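Kelch domain-containing protein (Colletotrichum graminicola M1.001, PDB 5C86) probably oxidises alcohols to aldehydes at a copper site, as a fungal alcohol oxidase of the AA5 (galactose oxidase and glyoxal oxidase) family. Local coordinates at residues G4-M9 with K290-G295; P312-P317 with S321-T326. One frame throughout, in Å; residues are numbered along the deposited sequence.

Interaction 1 (G4-M9 with K290-G295)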
loop_
_atom_site.group_PDB
_atom_site.type_symbol
_atom_site.label_atom_id
_atom_site.label_comp_id
_atom_site.label_asym_id
_atom_site.label_seq_id
_atom_site.Cartn_x
_atom_site.Cartn_y
_atom_site.Cartn_z
ATOM N N GLY A 4 -13.574 -13.193 11.133
ATOM C CA GLY A 4 -13.129 -12.064 11.854
ATOM C C GLY A 4 -14.244 -11.264 12.428
ATOM O O GLY A 4 -15.367 -11.789 12.621
ATOM N N LYS A 5 -13.982 -10.039 12.696
ATOM C CA LYS A 5 -14.938 -9.170 13.357
ATOM C C LYS A 5 -14.660 -7.743 13.066
ATOM O O LYS A 5 -13.529 -7.315 13.108
ATOM C CB LYS A 5 -14.831 -9.398 14.864
ATOM C CG LYS A 5 -15.914 -8.714 15.671
ATOM C CD LYS A 5 -15.922 -9.211 17.120
ATOM C CE LYS A 5 -17.219 -8.786 17.792
ATOM N NZ LYS A 5 -17.166 -7.354 18.148
ATOM N N TRP A 6 -15.702 -6.920 12.864
ATOM C CA TRP A 6 -15.576 -5.512 12.734
ATOM C C TRP A 6 -15.629 -4.796 14.068
ATOM O O TRP A 6 -16.463 -5.172 14.882
ATOM C CB TRP A 6 -16.738 -4.944 11.883
ATOM C CG TRP A 6 -16.703 -5.374 10.488
ATOM C CD1 TRP A 6 -17.502 -6.229 9.921
ATOM C CD2 TRP A 6 -15.870 -4.834 9.459
ATOM N NE1 TRP A 6 -17.214 -6.357 8.580
ATOM C CE2 TRP A 6 -16.204 -5.505 8.264
ATOM C CE3 TRP A 6 -14.877 -3.902 9.447
ATOM C CZ2 TRP A 6 -15.572 -5.211 7.025
ATOM C CZ3 TRP A 6 -14.236 -3.584 8.165
ATOM C CH2 TRP A 6 -14.608 -4.258 7.010
ATOM N N GLY A 7 -14.844 -3.774 14.253
ATOM C CA GLY A 7 -14.994 -2.882 15.382
ATOM C C GLY A 7 -16.026 -1.792 15.122
ATOM O O GLY A 7 -16.653 -1.763 14.081
ATOM N N PRO A 8 -16.126 -0.853 16.033
ATOM C CA PRO A 8 -17.133 0.183 15.825
ATOM C C PRO A 8 -16.783 1.141 14.705
ATOM O O PRO A 8 -15.590 1.308 14.326
ATOM C CB PRO A 8 -17.090 0.951 17.165
ATOM C CG PRO A 8 -15.720 0.676 17.714
ATOM C CD PRO A 8 -15.518 -0.776 17.363
ATOM N N MET A 9 -17.810 1.798 14.146
ATOM C CA MET A 9 -17.599 2.766 13.084
ATOM C C MET A 9 -16.846 3.963 13.652
ATOM O O MET A 9 -17.188 4.457 14.728
ATOM C CB MET A 9 -18.919 3.258 12.427
ATOM C CG MET A 9 -19.748 2.250 11.603
ATOM S SD MET A 9 -19.321 1.804 9.887
ATOM C CE MET A 9 -18.046 2.913 9.482
ATOM N N LYS A 290 -1.249 -13.985 4.638
ATOM C CA LYS A 290 -2.522 -13.946 3.949
ATOM C C LYS A 290 -2.823 -12.542 3.456
ATOM O O LYS A 290 -2.162 -11.559 3.858
ATOM C CB LYS A 290 -3.685 -14.500 4.804
ATOM C CG LYS A 290 -3.502 -15.989 5.142
ATOM C CD LYS A 290 -4.821 -16.514 5.861
ATOM C CE LYS A 290 -4.665 -17.846 6.591
ATOM N NZ LYS A 290 -4.119 -17.549 7.958
ATOM N N ILE A 291 -3.797 -12.459 2.559
ATOM C CA ILE A 291 -4.152 -11.183 1.922
ATOM C C ILE A 291 -5.653 -10.932 2.019
ATOM O O ILE A 291 -6.445 -11.808 1.745
ATOM C CB ILE A 291 -3.739 -11.136 0.477
ATOM C CG1 ILE A 291 -2.215 -11.371 0.365
ATOM C CG2 ILE A 291 -4.114 -9.831 -0.195
ATOM C CD1 ILE A 291 -1.718 -11.693 -1.028
ATOM N N TRP A 292 -6.044 -9.770 2.479
ATOM C CA TRP A 292 -7.507 -9.443 2.560
ATOM C C TRP A 292 -7.846 -8.501 1.425
ATOM O O TRP A 292 -7.109 -7.510 1.228
ATOM C CB TRP A 292 -7.732 -8.788 3.839
ATOM C CG TRP A 292 -9.179 -8.585 4.241
ATOM C CD1 TRP A 292 -10.086 -9.542 4.398
ATOM C CD2 TRP A 292 -9.765 -7.350 4.645
ATOM N NE1 TRP A 292 -11.255 -8.996 4.921
ATOM C CE2 TRP A 292 -11.079 -7.664 5.064
ATOM C CE3 TRP A 292 -9.324 -6.042 4.733
ATOM C CZ2 TRP A 292 -11.910 -6.692 5.601
ATOM C CZ3 TRP A 292 -10.175 -5.084 5.310
ATOM C CH2 TRP A 292 -11.433 -5.456 5.728
ATOM N N VAL A 293 -8.904 -8.823 0.708
ATOM C CA VAL A 293 -9.375 -8.067 -0.449
ATOM C C VAL A 293 -10.718 -7.512 -0.076
ATOM O O VAL A 293 -11.650 -8.308 0.115
ATOM C CB VAL A 293 -9.432 -8.886 -1.732
ATOM C CG1 VAL A 293 -9.749 -7.987 -2.870
ATOM C CG2 VAL A 293 -8.054 -9.565 -1.978
ATOM N N VAL A 294 -10.820 -6.191 -0.000
ATOM C CA VAL A 294 -12.038 -5.570 0.527
ATOM C C VAL A 294 -12.600 -4.517 -0.450
ATOM O O VAL A 294 -11.860 -3.734 -1.077
ATOM C CB VAL A 294 -11.774 -4.882 1.876
ATOM C CG1 VAL A 294 -10.583 -3.959 1.896
ATOM C CG2 VAL A 294 -13.032 -4.200 2.459
ATOM N N GLY A 295 -13.933 -4.552 -0.581
ATOM C CA GLY A 295 -14.635 -3.521 -1.350
ATOM C C GLY A 295 -14.593 -3.763 -2.829
ATOM O O GLY A 295 -14.443 -4.885 -3.327
#
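W6 and W292 reach each other by different choices of the first torsion. In W6, CG stands anti to the carbonyl carbon and beside the backbone N (chi1 -67°), whereas in W292 it is CG anti to the backbone N (chi1 -170°). The two indoles thereby bridge backbones that never come close, since even the nearest alpha carbons, CA of W6 and CA of V294, are 12.7 Å apart. The contact illustrates how large aromatic side chains can join adjacent four-stranded sheets, consistent with neighbouring blades of the Kelch propeller.

Only the outer corners of the six-membered rings touch: CH2 of W6 lies 3.6 Å from CH2 of W292, and CZ2 of W292 is the next nearest atom to it. The W6 carbon arrives at the edge of the W292 ring, near its plane. With the ring planes inclined at 56° and the centroids of the six-membered rings 5.8 Å apart, the two rings meet obliquely, in van der Waals contact, and bury just 81 Å². One face of the W292 indole is backed within its own strand by V294, whose CB sits above the ring toward its rim.

The polar ends of both indoles are engaged by the same short piece of chain: NE1 of W6 bonds to the backbone O of T326, and NE1 of W292 to OG1 of T325. These bonds probably limit rocking of the rings.

A third tryptophan, W368 on strand 364-369, stacks on W292 and also meets W6 at an inclined angle. Strand 5-11 is an edge strand beside 364-369, while strand 291-294 lies between 282-285 and 313-316 in the adjacent four-stranded sheet, and S348 of strand 346-350 touches both indoles.

Interaction 2 (P312-P317 with S321-T326)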
loop_
_atom_site.group_PDB
_atom_site.type_symbol
_atom_site.label_atom_id
_atom_site.label_comp_id
_atom_site.label_asym_id
_atom_site.label_seq_id
_atom_site.Cartn_x
_atom_site.Cartn_y
_atom_site.Cartn_z
ATOM N N PRO A 312 -15.938 -9.006 1.839
ATOM C CA PRO A 312 -14.478 -9.102 1.528
ATOM C C PRO A 312 -14.127 -10.544 1.432
ATOM O O PRO A 312 -14.889 -11.434 1.868
ATOM C CB PRO A 312 -13.822 -8.465 2.711
ATOM C CG PRO A 312 -14.881 -7.578 3.426
ATOM C CD PRO A 312 -16.146 -8.365 3.136
ATOM N N GLU A 313 -12.917 -10.830 0.917
ATOM C CA GLU A 313 -12.348 -12.154 0.859
ATOM C C GLU A 313 -10.984 -12.192 1.452
ATOM O O GLU A 313 -10.213 -11.285 1.311
ATOM C CB GLU A 313 -12.364 -12.684 -0.573
ATOM C CG GLU A 313 -13.797 -13.074 -1.036
ATOM C CD GLU A 313 -13.822 -13.416 -2.530
ATOM O OE1 GLU A 313 -13.811 -12.461 -3.406
ATOM O OE2 GLU A 313 -13.743 -14.659 -2.876
ATOM N N LEU A 314 -10.714 -13.279 2.157
ATOM C CA LEU A 314 -9.415 -13.608 2.741
ATOM C C LEU A 314 -8.737 -14.596 1.818
ATOM O O LEU A 314 -9.275 -15.658 1.534
ATOM C CB LEU A 314 -9.610 -14.187 4.139
ATOM C CG LEU A 314 -8.344 -14.492 4.881
ATOM C CD1 LEU A 314 -7.417 -13.322 5.065
ATOM C CD2 LEU A 314 -8.783 -15.053 6.254
ATOM N N PHE A 315 -7.573 -14.225 1.265
ATOM C CA PHE A 315 -6.871 -15.097 0.324
ATOM C C PHE A 315 -5.633 -15.687 1.009
ATOM O O PHE A 315 -4.890 -14.993 1.663
ATOM C CB PHE A 315 -6.411 -14.301 -0.883
ATOM C CG PHE A 315 -5.571 -15.075 -1.869
ATOM C CD1 PHE A 315 -6.138 -16.033 -2.677
ATOM C CD2 PHE A 315 -4.205 -14.868 -1.953
ATOM C CE1 PHE A 315 -5.360 -16.687 -3.597
ATOM C CE2 PHE A 315 -3.414 -15.542 -2.852
ATOM C CZ PHE A 315 -4.012 -16.483 -3.666
ATOM N N ASP A 316 -5.401 -17.007 0.824
ATOM C CA ASP A 316 -4.260 -17.704 1.395
ATOM C C ASP A 316 -3.337 -18.071 0.255
ATOM O O ASP A 316 -3.651 -18.956 -0.503
ATOM C CB ASP A 316 -4.707 -18.943 2.185
ATOM C CG ASP A 316 -3.543 -19.704 2.788
ATOM O OD1 ASP A 316 -2.351 -19.405 2.438
ATOM O OD2 ASP A 316 -3.930 -20.540 3.671
ATOM N N PRO A 317 -2.232 -17.409 0.072
ATOM C CA PRO A 317 -1.368 -17.712 -1.086
ATOM C C PRO A 317 -0.743 -19.087 -1.011
ATOM O O PRO A 317 -0.380 -19.555 -2.060
ATOM C CB PRO A 317 -0.275 -16.634 -1.012
ATOM C CG PRO A 317 -0.894 -15.556 -0.206
ATOM C CD PRO A 317 -1.730 -16.236 0.833
ATOM N N SER A 321 -6.435 -20.133 -2.164
ATOM C CA SER A 321 -7.848 -20.211 -1.840
ATOM C C SER A 321 -8.421 -18.938 -1.207
ATOM O O SER A 321 -7.746 -18.318 -0.418
ATOM C CB SER A 321 -8.055 -21.392 -0.921
ATOM O OG SER A 321 -9.421 -21.554 -0.731
ATOM N N PHE A 322 -9.636 -18.580 -1.595
ATOM C CA PHE A 322 -10.383 -17.449 -1.080
ATOM C C PHE A 322 -11.484 -17.888 -0.170
ATOM O O PHE A 322 -12.177 -18.853 -0.549
ATOM C CB PHE A 322 -11.071 -16.683 -2.196
ATOM C CG PHE A 322 -10.141 -15.942 -3.129
ATOM C CD1 PHE A 322 -9.753 -14.634 -2.858
ATOM C CD2 PHE A 322 -9.631 -16.560 -4.260
ATOM C CE1 PHE A 322 -8.934 -13.944 -3.741
ATOM C CE2 PHE A 322 -8.806 -15.852 -5.115
ATOM C CZ PHE A 322 -8.486 -14.558 -4.873
ATOM N N THR A 323 -11.752 -17.193 0.956
ATOM C CA THR A 323 -12.912 -17.401 1.784
ATOM C C THR A 323 -13.503 -16.085 2.126
ATOM O O THR A 323 -12.804 -15.101 2.314
ATOM C CB THR A 323 -12.602 -18.165 3.073
ATOM O OG1 THR A 323 -11.529 -17.543 3.707
ATOM C CG2 THR A 323 -12.194 -19.536 2.763
ATOM N N PRO A 324 -14.840 -15.992 2.235
ATOM C CA PRO A 324 -15.469 -14.744 2.604
ATOM C C PRO A 324 -15.336 -14.334 4.051
ATOM O O PRO A 324 -15.253 -15.217 4.974
ATOM C CB PRO A 324 -16.952 -15.003 2.257
ATOM C CG PRO A 324 -17.126 -16.453 2.458
ATOM C CD PRO A 324 -15.808 -17.096 1.968
ATOM N N THR A 325 -15.256 -13.071 4.336
ATOM C CA THR A 325 -15.210 -12.622 5.681
ATOM C C THR A 325 -16.483 -11.799 6.005
ATOM O O THR A 325 -17.364 -11.677 5.132
ATOM C CB THR A 325 -13.940 -11.866 6.001
ATOM O OG1 THR A 325 -13.897 -10.626 5.261
ATOM C CG2 THR A 325 -12.742 -12.725 5.639
ATOM N N THR A 326 -16.574 -11.210 7.169
ATOM C CA THR A 326 -17.868 -10.609 7.537
ATOM C C THR A 326 -18.150 -9.397 6.631
ATOM O O THR A 326 -17.342 -8.480 6.509
ATOM C CB THR A 326 -17.888 -10.253 9.019
ATOM O OG1 THR A 326 -17.829 -11.469 9.786
ATOM C CG2 THR A 326 -19.161 -9.573 9.403
HETATM O O HOH W 1 -8.820 -18.267 2.501
#
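F315 and F322 lie opposite each other as a non-hydrogen-bonded pair in an antiparallel hairpin, the outer two strands of a four-stranded, blade-like sheet. Along F315, CB meets CE1 of F322 at 3.8 Å, and CG is about as far from that same atom. The next atom, CD1, sits over the centre of the F322 ring and comes within 3.5 Å of its CZ. Contacts end at CE1, about 3.9 Å from both CE2 of F322 and N of S321; CZ carries the ring beyond F322. With CG of F315 anti to its backbone N (chi1 175°), the ring is carried over one face of F322, the planes inclined at 45°. F237 stacks on F315, and Y239 meets F322.

On the same face, OE2 of E313 approaches CB of F322 at 3.4 Å. Its carboxylate has firmer partners, a salt bridge from OE1 to R278 and a bond from OE2 to N of K275.

The backbones zip together through reciprocal bonds between L314 and T323, the shorter from N of L314 to O of T323 at 2.8 Å. N of T325 to O of P312 extends the ladder, which slackens toward the turn: N of D316 still bonds O of S321, but the return bond is weak. One water donates to O of L314 and O of S321 and bonds OG1 of T323.

The chemistry is thus divided: amides fix the register, aromatic carbon packs on one face beside the carboxylate of E313, and that buried carboxylate, matched by R278, is probably kept ionised.

From the N terminus, 280 residues separate 4-9 from 290-295 before interaction 1 joins them; interaction 2 then closes a tight hairpin of its own. The two contacts follow in series, neither nested nor crossed. They meet because strands 291-294 and 313-316 are neighbours in one sheet, where O of I291 lies 2.7 Å from N of F315, a probable hydrogen bond. Interaction 2 thus forms the outer hairpin of a four-stranded sheet, consistent with a blade of the Kelch propeller, whereas interaction 1 links that sheet to the adjacent one, which contains the N-terminal strand 5-11.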